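Local coordinates for protein putative diguanylate cyclase (GGDEF) with PAS/PAC domain (Rhodopseudomonas palustris, PDB 3LIF) that probably makes cyclic di-GMP from GTP as a whole protein, the part described here being its extracellular PDC-fold sensor domain, at residues T15-L20 and D206-T211; N19-L24 and A223-S228; F128-R133 and A147-E152; I169-S174 and Y230-T235; S184-R189 and S213-L218. All coordinates share one frame; numbering follows the deposited sequence.

Contact 1: T15-L20 and D206-T211; sequences TEMRNL and DGYYLT
Asp206 OD2 accepts a hydrogen bond of 2.8 Å from water 1. Water 1 in turn accepts a weak bond from Arg18 NE, at 3.1 Å. Water 1 bridges the two residues; Arg18 NH2 itself stays 4.2 Å from Asp206 OD2, beyond a salt bridge. The stronger charge partner of Arg18 is Glu14, which forms a salt bridge with NH1. NH2 is hydrogen-bonded to a citrate that probably came from the crystallisation liquor.

The guanidinium lies with one face toward Gly207 and Tyr208. Tyr208 CB is 3.6 Å from Arg18 CZ, and Gly207 C sits over the same face, toward the rim. The Tyr208 ring is inclined by 32° to the guanidinium plane. Its CG is anti to the backbone N (chi1 -171°), and its CE1 comes 3.6 Å from CB of Met17, a selenomethionine. An alanine at Arg18 would probably leave Glu14 without its charge mate and Tyr208 CB uncovered on that side.

Helix segment 15-20 and strand segment 206-211 run at 141° to each other. Strand 206-212 is an outermost strand of its sheet. A long N-terminal helix laid across a five-stranded antiparallel sheet is characteristic of the PDC fold.

Contact 2: N19-L24 and A223-S228; sequences NLSHSL and AYRRVS
Ser21 meets the strand first, with its CB 4.3 Å from Ala223 CB. Its OG accepts a hydrogen bond from Arg225 NE at 3.0 Å. The bond is bent, with an N-H...O angle of 145°, and OG lies 17° out of the guanidinium plane. Water 2 also donates to Ser21 OG, at 2.9 Å, and to Tyr224 O, at 3.1 Å. The hydroxyl is further hydrogen-bonded to Arg18 O, one turn back in the helix. Arg18 O is also the partner of Arg225 NH2, so the guanidinium is held to the helix backbone as well as to the serine.

His22 follows. Its CB lies 3.4 Å above one face of the Arg225 guanidinium, toward the rim. Arg225 NH1 lies at the edge of the imidazole. Arg225 reaches this place because its chain is bent at chi3 (-50°), which turns NE back toward the helix. NH1 has a long, weak ion pair with Asp206.

Farther along, Leu24 turns to Val236 and Phe161. Val227 continues the packing on Ala28 and Thr29 of the same helix. Segment 223-228 is thereby fastened to helix 5-47 by the Arg225 bonds to Ser21 OG and Arg18 O and by apolar contacts of Val227, the helix-on-sheet packing of a PDC domain.

Contact 3: F128-R133 and A147-E152; sequences FVVSRR and ATIESE
Val130 and Ala147 form an antiparallel hydrogen-bonded pair. Val130 N donates to Ala147 O at 2.8 Å, and Ala147 N donates to Val130 O at 2.7 Å. Both donors lie nearly along the C=O axis. A third backbone bond runs from Ile149 N to Phe128 O at 2.9 Å, with the donor tilted 26° from the carbonyl plane. Between these bonds sits the non-hydrogen-bonded pair Val129 and Thr148. Here Val129 CA makes a CH...O contact with Ala147 O, at 3.4 Å.

The apolar contacts fall mainly on the face that carries Val130 and Ala147. Val130 CG1 lies 4.2 Å from Ala147 CB. Ile149 CD1 reaches across to Phe128 CB at 4.2 Å and to Val130 CB at 4.3 Å. Phe32 of helix 5-47 packs on both Val130 and Ile149, and Leu39 of the same helix also touches Val130.

On the other face Val129 CG2 lies 3.8 Å from Thr148 OG1. That hydroxyl is anti to the carbonyl carbon (chi1 -59°), and it is hydrogen-bonded to Asp72 of the neighbouring strand 70-76. An MPD molecule, probably from the crystallisation liquor, lies near this threonine.

Residues 128-133 and 147-149 belong to the beta hairpin of strands 126-135 and 141-149. These are neighbouring strands in the first sheet, whose 2-1-5-4-3 order is that of a PAS-like subdomain of the PDC fold.

Contact 4: I169-S174 and Y230-T235; sequences ISLLHS and YPLVVT
The His173 ring has Pro231 O over the centre of one face, 3.4 Å above its plane. Leu232 CD2 approaches the ring obliquely. At the rim NE2 comes 3.7 Å from Pro231 CG, and ND1 is hydrogen-bonded to Asp175 N. His173 CG is anti to the backbone N (chi1 -173°), which puts it 3.5 Å from Pro231 O. Chi2 (-79°) then sets the turn of the ring. An alanine at His173 would probably leave Asp175 N without this partner and Pro231 O uncovered on the ring side.

The same Pro231 O accepts a nearly straight bond of 2.7 Å from Ser174 N, the donor standing well above the carbonyl plane. Pro231 is the centre of an inverse gamma turn that leads into strand 232-239.

Beyond it the strands run antiparallel. Leu172 and Val233 bond in both directions, and so do Ser170 and Thr235. The shorter of the bonds between Leu172 and Val233 is Val233 N to Leu172 O, at 2.6 Å.

On the face of Leu172 and Thr235, Leu172 CD1 meets Thr235 CG2 at 3.7 Å. Helix 195-203 covers this face through Leu196, Phe197 and Leu201. On the other face Leu171 CD1 lies 4.0 Å from Val234 CG1. Helix 5-47 covers Val234 there, and helix 151-158 covers Leu171.

The chemistry is mostly that of a sheet interior: backbone polar groups pair with one another, and apolar side chains face helices on both sides. Polar side chains also occur at Ser170 and Thr235. At the turn, ND1 accepting from a backbone N-H would probably place a neutral ring's proton on NE2.

Contact 5: S184-R189 and S213-L218; sequences SLQTGR and SPFDGL
Phe215 presents the edge of its ring to Gln186. Its CD1 is 4.0 Å from Gln186 CD, and the amide plane stands 85° from the ring. The two side chains slide past each other in opposite directions. Arg189 NH2 approaches Phe215 CE1 obliquely at 4.2 Å. It also has Pro214 O at the edge of its guanidinium plane, 3.8 Å away, which is long for a hydrogen bond. The arginine chain is extended from CG to NE, so it carries the charged group across to the second loop.

The next shell sets the shape of each loop. Ser213 OG accepts from Phe215 N at 2.8 Å and from Asp216 N at 3.2 Å, an ST turn and ST motif that fix the backbone carrying the phenylalanine. Asp216 OD1 accepts from Leu218 N at 2.8 Å in an Asx turn, and its OD2 forms a salt bridge with Lys220. On the other side Gly188 and Arg189 are tied to Leu178 by backbone hydrogen bonds. Leu178 also packs on Phe215.

Arg189, Pro214 and Phe215 touch crystal neighbours, so their exact poses may owe something to the lattice. Each loop is shaped by its own hydrogen bonds, while the two meet through ring-edge and van der Waals contacts at the surface.

How the contacts relate
Contacts 1, 2 and 4 all involve the second sheet: the first two set helix 5-47 on neighbouring strands, and contact 4 pairs two strands. Distances here run centre to centre. Contacts 1 and 2 share Asn19 and Leu20 and are 8 Å apart. Contact 4 is 9 Å from contact 2, joined by backbone bonds such as Arg225 with Val234. Contact 5, at loops of the same domain, is 14 Å from contact 4. Contact 3 belongs to the first sheet, 28 Å from contact 1. Both its segments fall between the two segments of contact 1, and likewise of contact 2. Phe128 touches Thr187 and Gly188 of contact 5. Helix 5-47 spans both sheets and ties together the two PAS-like subdomains of the PDC fold.

Contact 1: T15-L20 and D206-T211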
# COMPACT_ATOMS: atom_id res chain seq x y z
N THR A 15 -9.71 15.21 18.75
CA THR A 15 -10.64 15.28 17.66
C THR A 15 -9.93 15.51 16.30
O THR A 15 -10.37 14.99 15.29
CB THR A 15 -11.78 16.30 17.94
OG1 THR A 15 -12.56 15.79 18.99
CG2 THR A 15 -12.72 16.45 16.75
N GLU A 16 -8.87 16.31 16.23
CA GLU A 16 -8.39 16.59 14.88
C GLU A 16 -7.69 15.36 14.36
O GLU A 16 -7.76 15.07 13.16
CB GLU A 16 -7.42 17.76 14.79
CG GLU A 16 -7.95 19.07 15.27
CD GLU A 16 -6.80 20.03 15.62
OE1 GLU A 16 -5.61 19.56 15.66
OE2 GLU A 16 -7.08 21.22 15.85
N MSE A 17 -6.98 14.69 15.26
CA MSE A 17 -6.26 13.49 14.96
C MSE A 17 -7.27 12.45 14.50
O MSE A 17 -7.08 11.87 13.45
CB MSE A 17 -5.51 12.96 16.16
CG MSE A 17 -4.52 13.93 16.77
SE MSE A 17 -3.03 14.12 15.60
CE MSE A 17 -1.88 12.94 16.68
N ARG A 18 -8.35 12.24 15.25
CA ARG A 18 -9.29 11.21 14.83
C ARG A 18 -9.83 11.54 13.43
O ARG A 18 -9.96 10.63 12.61
CB ARG A 18 -10.39 10.87 15.88
CG ARG A 18 -9.76 10.29 17.12
CD ARG A 18 -10.63 10.22 18.40
NE ARG A 18 -11.09 8.86 18.56
CZ ARG A 18 -10.88 8.05 19.58
NH1 ARG A 18 -10.24 8.45 20.68
NH2 ARG A 18 -11.36 6.82 19.51
N ASN A 19 -10.08 12.81 13.11
CA ASN A 19 -10.61 13.08 11.76
C ASN A 19 -9.53 12.87 10.78
O ASN A 19 -9.77 12.35 9.73
CB ASN A 19 -11.21 14.49 11.56
CG ASN A 19 -12.28 14.82 12.62
OD1 ASN A 19 -12.57 16.01 12.86
ND2 ASN A 19 -12.83 13.78 13.29
N LEU A 20 -8.33 13.27 11.12
CA LEU A 20 -7.24 13.17 10.18
C LEU A 20 -7.00 11.68 9.72
O LEU A 20 -6.89 11.37 8.52
CB LEU A 20 -6.02 13.81 10.79
CG LEU A 20 -4.87 13.77 9.82
CD1 LEU A 20 -5.37 14.10 8.43
CD2 LEU A 20 -3.75 14.71 10.31
N ASP A 206 -10.57 1.61 14.85
CA ASP A 206 -9.76 2.53 15.67
C ASP A 206 -10.14 2.79 17.13
O ASP A 206 -11.23 2.32 17.61
CB ASP A 206 -10.13 3.84 15.01
CG ASP A 206 -11.70 4.05 15.04
OD1 ASP A 206 -12.47 3.46 14.24
OD2 ASP A 206 -12.20 4.74 15.94
N GLY A 207 -9.38 3.66 17.81
CA GLY A 207 -8.42 4.56 17.23
C GLY A 207 -7.58 5.64 17.97
O GLY A 207 -6.95 6.41 17.25
N TYR A 208 -7.42 5.74 19.31
CA TYR A 208 -6.48 6.82 19.81
C TYR A 208 -5.79 6.68 21.17
O TYR A 208 -6.46 6.47 22.13
CB TYR A 208 -7.25 8.11 19.91
CG TYR A 208 -6.48 9.38 20.20
CD1 TYR A 208 -5.92 10.13 19.16
CD2 TYR A 208 -6.39 9.89 21.51
CE1 TYR A 208 -5.24 11.34 19.41
CE2 TYR A 208 -5.71 11.09 21.79
CZ TYR A 208 -5.14 11.82 20.73
OH TYR A 208 -4.48 12.99 20.98
N TYR A 209 -4.48 6.86 21.30
CA TYR A 209 -3.85 6.56 22.61
C TYR A 209 -2.41 7.00 22.75
O TYR A 209 -1.80 7.47 21.81
CB TYR A 209 -3.93 5.06 22.93
CG TYR A 209 -3.20 4.19 21.94
CD1 TYR A 209 -1.86 3.90 22.10
CD2 TYR A 209 -3.85 3.67 20.82
CE1 TYR A 209 -1.20 3.13 21.18
CE2 TYR A 209 -3.18 2.91 19.90
CZ TYR A 209 -1.86 2.62 20.07
OH TYR A 209 -1.18 1.85 19.13
N LEU A 210 -1.82 6.82 23.91
CA LEU A 210 -0.50 7.39 24.07
C LEU A 210 0.55 6.33 23.91
O LEU A 210 0.36 5.27 24.40
CB LEU A 210 -0.37 8.05 25.44
CG LEU A 210 1.02 8.66 25.65
CD1 LEU A 210 1.04 10.18 25.50
CD2 LEU A 210 1.58 8.21 27.02
N THR A 211 1.66 6.59 23.25
CA THR A 211 2.57 5.48 22.95
C THR A 211 3.97 5.99 22.61
O THR A 211 4.23 7.18 22.59
CB THR A 211 2.00 4.64 21.78
OG1 THR A 211 2.71 3.43 21.71
CG2 THR A 211 2.17 5.34 20.48
O HOH W 1 -10.96 7.30 15.86

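Contact 2: N19-L24 and A223-S228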
# COMPACT_ATOMS: atom_id res chain seq x y z
N ASN A 19 -10.08 12.81 13.11
CA ASN A 19 -10.61 13.08 11.76
C ASN A 19 -9.53 12.87 10.78
O ASN A 19 -9.77 12.35 9.73
CB ASN A 19 -11.21 14.49 11.56
CG ASN A 19 -12.28 14.82 12.62
OD1 ASN A 19 -12.57 16.01 12.86
ND2 ASN A 19 -12.83 13.78 13.29
N LEU A 20 -8.33 13.27 11.12
CA LEU A 20 -7.24 13.17 10.18
C LEU A 20 -7.00 11.68 9.72
O LEU A 20 -6.89 11.37 8.52
CB LEU A 20 -6.02 13.81 10.79
CG LEU A 20 -4.87 13.77 9.82
CD1 LEU A 20 -5.37 14.10 8.43
CD2 LEU A 20 -3.75 14.71 10.31
N SER A 21 -6.97 10.78 10.70
CA SER A 21 -6.95 9.36 10.47
C SER A 21 -8.09 8.96 9.50
O SER A 21 -7.90 8.16 8.56
CB SER A 21 -7.03 8.60 11.80
OG SER A 21 -8.36 8.26 12.12
N HIS A 22 -9.27 9.51 9.70
CA HIS A 22 -10.33 9.22 8.76
C HIS A 22 -10.00 9.69 7.34
O HIS A 22 -10.19 8.97 6.36
CB HIS A 22 -11.60 9.86 9.25
CG HIS A 22 -12.80 9.44 8.48
ND1 HIS A 22 -13.70 8.50 8.95
CD2 HIS A 22 -13.28 9.85 7.27
CE1 HIS A 22 -14.67 8.34 8.06
NE2 HIS A 22 -14.43 9.14 7.03
N SER A 23 -9.46 10.88 7.20
CA SER A 23 -9.06 11.30 5.86
C SER A 23 -7.96 10.42 5.26
O SER A 23 -8.03 10.06 4.10
CB SER A 23 -8.53 12.72 5.91
OG SER A 23 -9.61 13.57 6.11
N LEU A 24 -6.92 10.13 6.04
CA LEU A 24 -5.84 9.28 5.58
C LEU A 24 -6.39 7.89 5.16
O LEU A 24 -5.99 7.37 4.16
CB LEU A 24 -4.74 9.19 6.65
CG LEU A 24 -4.05 10.52 7.03
CD1 LEU A 24 -3.09 10.41 8.22
CD2 LEU A 24 -3.29 11.13 5.89
N ALA A 223 -3.25 8.31 16.64
CA ALA A 223 -4.57 7.90 16.23
C ALA A 223 -4.35 6.93 15.06
O ALA A 223 -3.46 7.16 14.21
CB ALA A 223 -5.36 9.10 15.78
N TYR A 224 -5.14 5.86 15.04
CA TYR A 224 -5.09 4.87 13.98
C TYR A 224 -6.48 4.49 13.57
O TYR A 224 -7.43 4.59 14.34
CB TYR A 224 -4.43 3.60 14.47
CG TYR A 224 -5.28 2.81 15.43
CD1 TYR A 224 -6.22 1.91 14.95
CD2 TYR A 224 -5.15 2.97 16.86
CE1 TYR A 224 -7.00 1.15 15.83
CE2 TYR A 224 -5.91 2.23 17.75
CZ TYR A 224 -6.84 1.32 17.21
OH TYR A 224 -7.64 0.54 18.00
N ARG A 225 -6.57 3.99 12.35
CA ARG A 225 -7.82 3.53 11.78
C ARG A 225 -7.63 2.48 10.65
O ARG A 225 -6.86 2.68 9.69
CB ARG A 225 -8.59 4.75 11.22
CG ARG A 225 -9.96 4.38 10.71
CD ARG A 225 -10.65 5.55 10.10
NE ARG A 225 -10.60 6.70 11.00
CZ ARG A 225 -11.58 7.05 11.85
NH1 ARG A 225 -12.69 6.34 11.94
NH2 ARG A 225 -11.44 8.12 12.62
N ARG A 226 -8.33 1.35 10.77
CA ARG A 226 -8.37 0.37 9.66
C ARG A 226 -8.81 1.09 8.41
O ARG A 226 -9.72 1.92 8.47
CB ARG A 226 -9.35 -0.75 9.91
CG ARG A 226 -8.79 -1.72 10.88
CD ARG A 226 -9.48 -3.08 10.76
NE ARG A 226 -9.08 -3.95 11.87
CZ ARG A 226 -8.00 -4.74 11.87
NH1 ARG A 226 -7.76 -5.47 12.93
NH2 ARG A 226 -7.16 -4.81 10.86
N VAL A 227 -8.15 0.77 7.30
CA VAL A 227 -8.49 1.31 6.03
C VAL A 227 -9.68 0.54 5.41
O VAL A 227 -9.66 -0.65 5.12
CB VAL A 227 -7.29 1.23 5.11
CG1 VAL A 227 -7.71 1.43 3.61
CG2 VAL A 227 -6.23 2.16 5.58
N SER A 228 -10.74 1.24 5.17
CA SER A 228 -11.86 0.55 4.60
C SER A 228 -11.55 -0.23 3.27
O SER A 228 -10.92 0.31 2.34
CB SER A 228 -13.01 1.54 4.44
OG SER A 228 -13.87 1.00 3.49
O HOH W 2 -8.60 7.39 14.85

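Contact 3: F128-R133 and A147-E152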
# COMPACT_ATOMS: atom_id res chain seq x y z
N PHE A 128 6.27 -2.80 -2.35
CA PHE A 128 5.04 -3.57 -2.29
C PHE A 128 4.34 -3.52 -3.64
O PHE A 128 4.56 -2.61 -4.47
CB PHE A 128 4.10 -3.00 -1.24
CG PHE A 128 4.51 -3.33 0.14
CD1 PHE A 128 5.59 -2.68 0.70
CD2 PHE A 128 3.82 -4.32 0.85
CE1 PHE A 128 5.99 -3.00 1.98
CE2 PHE A 128 4.19 -4.67 2.13
CZ PHE A 128 5.29 -4.01 2.71
N VAL A 129 3.45 -4.47 -3.83
CA VAL A 129 2.95 -4.72 -5.13
C VAL A 129 1.52 -5.17 -4.99
O VAL A 129 1.13 -5.72 -3.93
CB VAL A 129 3.84 -5.83 -5.77
CG1 VAL A 129 3.04 -7.06 -6.22
CG2 VAL A 129 4.68 -5.25 -6.80
N VAL A 130 0.77 -5.01 -6.07
CA VAL A 130 -0.67 -5.24 -6.04
C VAL A 130 -0.95 -6.08 -7.30
O VAL A 130 -0.23 -5.93 -8.34
CB VAL A 130 -1.31 -3.82 -6.12
CG1 VAL A 130 -1.56 -3.34 -7.59
CG2 VAL A 130 -2.50 -3.68 -5.23
N SER A 131 -1.92 -7.01 -7.24
CA SER A 131 -2.05 -7.94 -8.35
C SER A 131 -3.43 -8.57 -8.52
O SER A 131 -4.19 -8.74 -7.55
CB SER A 131 -0.97 -9.06 -8.24
OG SER A 131 -1.29 -10.04 -7.25
N ARG A 132 -3.75 -8.96 -9.75
CA ARG A 132 -5.06 -9.58 -10.06
C ARG A 132 -4.93 -10.82 -10.94
O ARG A 132 -4.12 -10.85 -11.89
CB ARG A 132 -6.09 -8.54 -10.61
CG ARG A 132 -7.11 -8.13 -9.53
CD ARG A 132 -7.99 -6.87 -9.83
NE ARG A 132 -9.32 -7.30 -10.25
CZ ARG A 132 -9.66 -8.57 -10.13
NH1 ARG A 132 -8.75 -9.39 -9.58
NH2 ARG A 132 -10.85 -9.00 -10.50
N ARG A 133 -5.71 -11.85 -10.65
CA ARG A 133 -5.79 -13.04 -11.50
C ARG A 133 -6.33 -12.81 -12.91
O ARG A 133 -7.45 -12.31 -13.04
CB ARG A 133 -6.72 -14.02 -10.86
CG ARG A 133 -6.88 -15.29 -11.62
CD ARG A 133 -8.13 -16.01 -11.15
NE ARG A 133 -7.80 -17.35 -10.73
CZ ARG A 133 -8.25 -18.45 -11.32
NH1 ARG A 133 -9.09 -18.33 -12.36
NH2 ARG A 133 -7.84 -19.64 -10.86
N ALA A 147 1.20 -4.81 -10.36
CA ALA A 147 1.77 -3.48 -10.51
C ALA A 147 2.39 -3.06 -9.20
O ALA A 147 1.94 -3.48 -8.10
CB ALA A 147 0.74 -2.50 -10.97
N THR A 148 3.45 -2.27 -9.31
CA THR A 148 4.18 -1.86 -8.13
C THR A 148 3.58 -0.61 -7.51
O THR A 148 3.35 0.40 -8.19
CB THR A 148 5.60 -1.48 -8.50
OG1 THR A 148 6.21 -2.61 -9.10
CG2 THR A 148 6.35 -1.12 -7.26
N ILE A 149 3.33 -0.66 -6.21
CA ILE A 149 2.74 0.50 -5.58
C ILE A 149 3.80 1.57 -5.52
O ILE A 149 4.87 1.29 -5.05
CB ILE A 149 2.26 0.15 -4.19
CG1 ILE A 149 0.96 -0.61 -4.33
CG2 ILE A 149 2.07 1.43 -3.34
CD1 ILE A 149 0.67 -1.47 -3.11
N GLU A 150 3.52 2.79 -6.00
CA GLU A 150 4.52 3.87 -5.90
C GLU A 150 4.51 4.47 -4.47
O GLU A 150 3.62 5.27 -4.09
CB GLU A 150 4.23 4.99 -6.90
CG GLU A 150 5.20 6.14 -6.78
CD GLU A 150 6.43 5.90 -7.65
OE1 GLU A 150 6.30 5.87 -8.91
OE2 GLU A 150 7.54 5.77 -7.11
N SER A 151 5.47 4.10 -3.65
CA SER A 151 5.32 4.55 -2.28
C SER A 151 5.46 6.09 -2.12
O SER A 151 4.81 6.69 -1.25
CB SER A 151 6.22 3.76 -1.33
OG SER A 151 7.57 3.98 -1.69
N GLU A 152 6.25 6.72 -2.99
CA GLU A 152 6.40 8.18 -3.03
C GLU A 152 5.03 8.89 -3.19
O GLU A 152 4.78 9.99 -2.68
CB GLU A 152 7.37 8.56 -4.15
CG GLU A 152 7.68 10.04 -4.30
CD GLU A 152 8.93 10.25 -5.18
OE1 GLU A 152 9.89 9.44 -5.09
OE2 GLU A 152 8.95 11.22 -5.99

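Contact 4: I169-S174 and Y230-T235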
# COMPACT_ATOMS: atom_id res chain seq x y z
N ILE A 169 3.29 9.99 9.96
CA ILE A 169 2.19 9.21 9.39
C ILE A 169 2.66 7.89 8.87
O ILE A 169 3.71 7.83 8.23
CB ILE A 169 1.54 9.96 8.27
CG1 ILE A 169 1.02 11.27 8.84
CG2 ILE A 169 0.44 9.15 7.68
CD1 ILE A 169 0.04 11.96 7.96
N SER A 170 1.90 6.84 9.10
CA SER A 170 2.28 5.54 8.54
C SER A 170 1.17 4.88 7.80
O SER A 170 -0.03 5.03 8.16
CB SER A 170 2.67 4.58 9.64
OG SER A 170 3.79 5.12 10.25
N LEU A 171 1.57 4.08 6.82
CA LEU A 171 0.61 3.21 6.18
C LEU A 171 1.09 1.81 6.44
O LEU A 171 2.20 1.46 6.07
CB LEU A 171 0.56 3.50 4.69
CG LEU A 171 -0.34 2.55 3.90
CD1 LEU A 171 -1.74 2.63 4.34
CD2 LEU A 171 -0.24 2.75 2.41
N LEU A 172 0.27 1.01 7.12
CA LEU A 172 0.66 -0.36 7.41
C LEU A 172 -0.31 -1.42 6.93
O LEU A 172 -1.48 -1.14 6.61
CB LEU A 172 0.96 -0.58 8.90
CG LEU A 172 1.84 0.47 9.57
CD1 LEU A 172 0.96 1.37 10.51
CD2 LEU A 172 2.97 -0.18 10.32
N HIS A 173 0.20 -2.64 6.83
CA HIS A 173 -0.66 -3.71 6.46
C HIS A 173 -1.32 -4.13 7.75
O HIS A 173 -0.72 -4.07 8.87
CB HIS A 173 0.13 -4.87 5.89
CG HIS A 173 -0.72 -5.95 5.34
ND1 HIS A 173 -1.35 -6.89 6.15
CD2 HIS A 173 -1.05 -6.27 4.05
CE1 HIS A 173 -2.02 -7.74 5.38
NE2 HIS A 173 -1.88 -7.37 4.11
N SER A 174 -2.56 -4.55 7.63
CA SER A 174 -3.25 -5.12 8.74
C SER A 174 -2.38 -6.08 9.60
O SER A 174 -2.59 -6.19 10.78
CB SER A 174 -4.44 -5.84 8.20
OG SER A 174 -4.98 -6.57 9.24
N TYR A 230 -9.58 -2.70 2.30
CA TYR A 230 -8.26 -3.33 2.07
C TYR A 230 -7.62 -3.61 3.42
O TYR A 230 -7.81 -2.83 4.34
CB TYR A 230 -7.32 -2.43 1.25
CG TYR A 230 -7.93 -2.08 -0.05
CD1 TYR A 230 -7.80 -2.95 -1.14
CD2 TYR A 230 -8.71 -0.93 -0.20
CE1 TYR A 230 -8.39 -2.69 -2.33
CE2 TYR A 230 -9.34 -0.65 -1.44
CZ TYR A 230 -9.18 -1.55 -2.50
OH TYR A 230 -9.74 -1.32 -3.75
N PRO A 231 -6.84 -4.71 3.55
CA PRO A 231 -6.18 -5.00 4.85
C PRO A 231 -5.00 -4.03 5.18
O PRO A 231 -3.84 -4.45 5.30
CB PRO A 231 -5.65 -6.41 4.66
CG PRO A 231 -5.32 -6.49 3.15
CD PRO A 231 -6.38 -5.62 2.47
N LEU A 232 -5.30 -2.73 5.30
CA LEU A 232 -4.28 -1.72 5.60
C LEU A 232 -4.71 -0.96 6.87
O LEU A 232 -5.89 -0.96 7.21
CB LEU A 232 -4.16 -0.77 4.42
CG LEU A 232 -3.81 -1.47 3.11
CD1 LEU A 232 -3.79 -0.52 1.92
CD2 LEU A 232 -2.43 -2.14 3.24
N VAL A 233 -3.79 -0.32 7.56
CA VAL A 233 -4.13 0.54 8.68
C VAL A 233 -3.40 1.85 8.46
O VAL A 233 -2.32 1.86 7.90
CB VAL A 233 -3.60 -0.06 9.97
CG1 VAL A 233 -4.10 0.71 11.20
CG2 VAL A 233 -4.04 -1.50 10.04
N VAL A 234 -3.95 2.97 8.89
CA VAL A 234 -3.15 4.20 8.81
C VAL A 234 -2.95 4.65 10.21
O VAL A 234 -3.82 4.40 11.07
CB VAL A 234 -3.89 5.31 8.08
CG1 VAL A 234 -3.92 5.03 6.60
CG2 VAL A 234 -5.32 5.44 8.64
N THR A 235 -1.82 5.32 10.48
CA THR A 235 -1.65 5.92 11.80
C THR A 235 -1.16 7.36 11.65
O THR A 235 -0.41 7.60 10.73
CB THR A 235 -0.61 5.16 12.62
OG1 THR A 235 0.68 5.32 12.01
CG2 THR A 235 -0.97 3.65 12.72

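Contact 5: S184-R189 and S213-L218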
# COMPACT_ATOMS: atom_id res chain seq x y z
N SER A 184 10.44 9.33 8.26
CA SER A 184 11.56 8.44 8.11
C SER A 184 11.72 7.89 6.70
O SER A 184 12.81 7.68 6.29
CB SER A 184 11.44 7.24 9.08
OG SER A 184 10.67 6.18 8.50
N LEU A 185 10.66 7.61 5.96
CA LEU A 185 10.77 6.90 4.66
C LEU A 185 11.10 5.39 4.79
O LEU A 185 11.35 4.72 3.79
CB LEU A 185 11.75 7.59 3.69
CG LEU A 185 11.28 8.98 3.24
CD1 LEU A 185 12.14 9.59 2.14
CD2 LEU A 185 9.80 8.98 2.85
N GLN A 186 11.08 4.83 5.99
CA GLN A 186 11.20 3.38 6.08
C GLN A 186 10.07 2.60 5.42
O GLN A 186 8.98 3.11 5.15
CB GLN A 186 11.38 2.96 7.52
CG GLN A 186 12.63 3.52 8.10
CD GLN A 186 12.87 3.10 9.52
OE1 GLN A 186 13.37 3.88 10.29
NE2 GLN A 186 12.52 1.85 9.89
N THR A 187 10.34 1.34 5.15
CA THR A 187 9.38 0.55 4.41
C THR A 187 9.82 -0.91 4.47
O THR A 187 11.01 -1.18 4.53
CB THR A 187 9.33 1.04 2.95
OG1 THR A 187 8.34 0.30 2.24
CG2 THR A 187 10.66 0.89 2.25
N GLY A 188 8.89 -1.86 4.52
CA GLY A 188 9.25 -3.28 4.50
C GLY A 188 9.26 -3.93 5.88
O GLY A 188 8.84 -5.10 6.06
N ARG A 189 9.70 -3.18 6.89
CA ARG A 189 9.90 -3.79 8.18
C ARG A 189 8.64 -4.26 8.83
O ARG A 189 7.53 -3.90 8.45
CB ARG A 189 10.75 -2.94 9.09
CG ARG A 189 10.35 -1.58 9.48
CD ARG A 189 11.63 -1.18 10.25
NE ARG A 189 11.57 -0.18 11.35
CZ ARG A 189 11.49 -0.46 12.65
NH1 ARG A 189 11.41 -1.68 13.11
NH2 ARG A 189 11.48 0.51 13.52
N SER A 213 7.05 6.23 19.85
CA SER A 213 7.40 6.02 18.48
C SER A 213 8.54 5.06 18.42
O SER A 213 9.54 5.22 19.10
CB SER A 213 7.82 7.31 17.81
OG SER A 213 8.42 7.04 16.54
N PRO A 214 8.41 4.09 17.55
CA PRO A 214 9.50 3.20 17.30
C PRO A 214 10.51 3.84 16.36
O PRO A 214 11.59 3.28 16.15
CB PRO A 214 8.83 2.01 16.60
CG PRO A 214 7.40 2.42 16.40
CD PRO A 214 7.27 3.83 16.67
N PHE A 215 10.18 4.99 15.78
CA PHE A 215 11.09 5.57 14.80
C PHE A 215 12.02 6.57 15.43
O PHE A 215 13.13 6.70 15.00
CB PHE A 215 10.36 6.21 13.64
CG PHE A 215 9.47 5.27 12.94
CD1 PHE A 215 10.00 4.30 12.11
CD2 PHE A 215 8.09 5.32 13.14
CE1 PHE A 215 9.19 3.40 11.45
CE2 PHE A 215 7.24 4.43 12.48
CZ PHE A 215 7.80 3.46 11.62
N ASP A 216 11.58 7.26 16.46
CA ASP A 216 12.42 8.27 17.03
C ASP A 216 12.38 8.23 18.54
O ASP A 216 12.96 9.08 19.18
CB ASP A 216 12.01 9.66 16.52
CG ASP A 216 10.58 10.03 16.89
OD1 ASP A 216 10.05 9.51 17.89
OD2 ASP A 216 9.95 10.86 16.18
N GLY A 217 11.66 7.27 19.13
CA GLY A 217 11.76 7.13 20.56
C GLY A 217 10.95 8.15 21.32
O GLY A 217 10.94 8.14 22.52
N LEU A 218 10.23 9.02 20.65
CA LEU A 218 9.53 10.02 21.41
C LEU A 218 8.18 9.54 21.88
O LEU A 218 7.61 8.62 21.31
CB LEU A 218 9.31 11.27 20.56
CG LEU A 218 10.59 11.99 20.26
CD1 LEU A 218 10.34 13.01 19.19
CD2 LEU A 218 11.02 12.61 21.57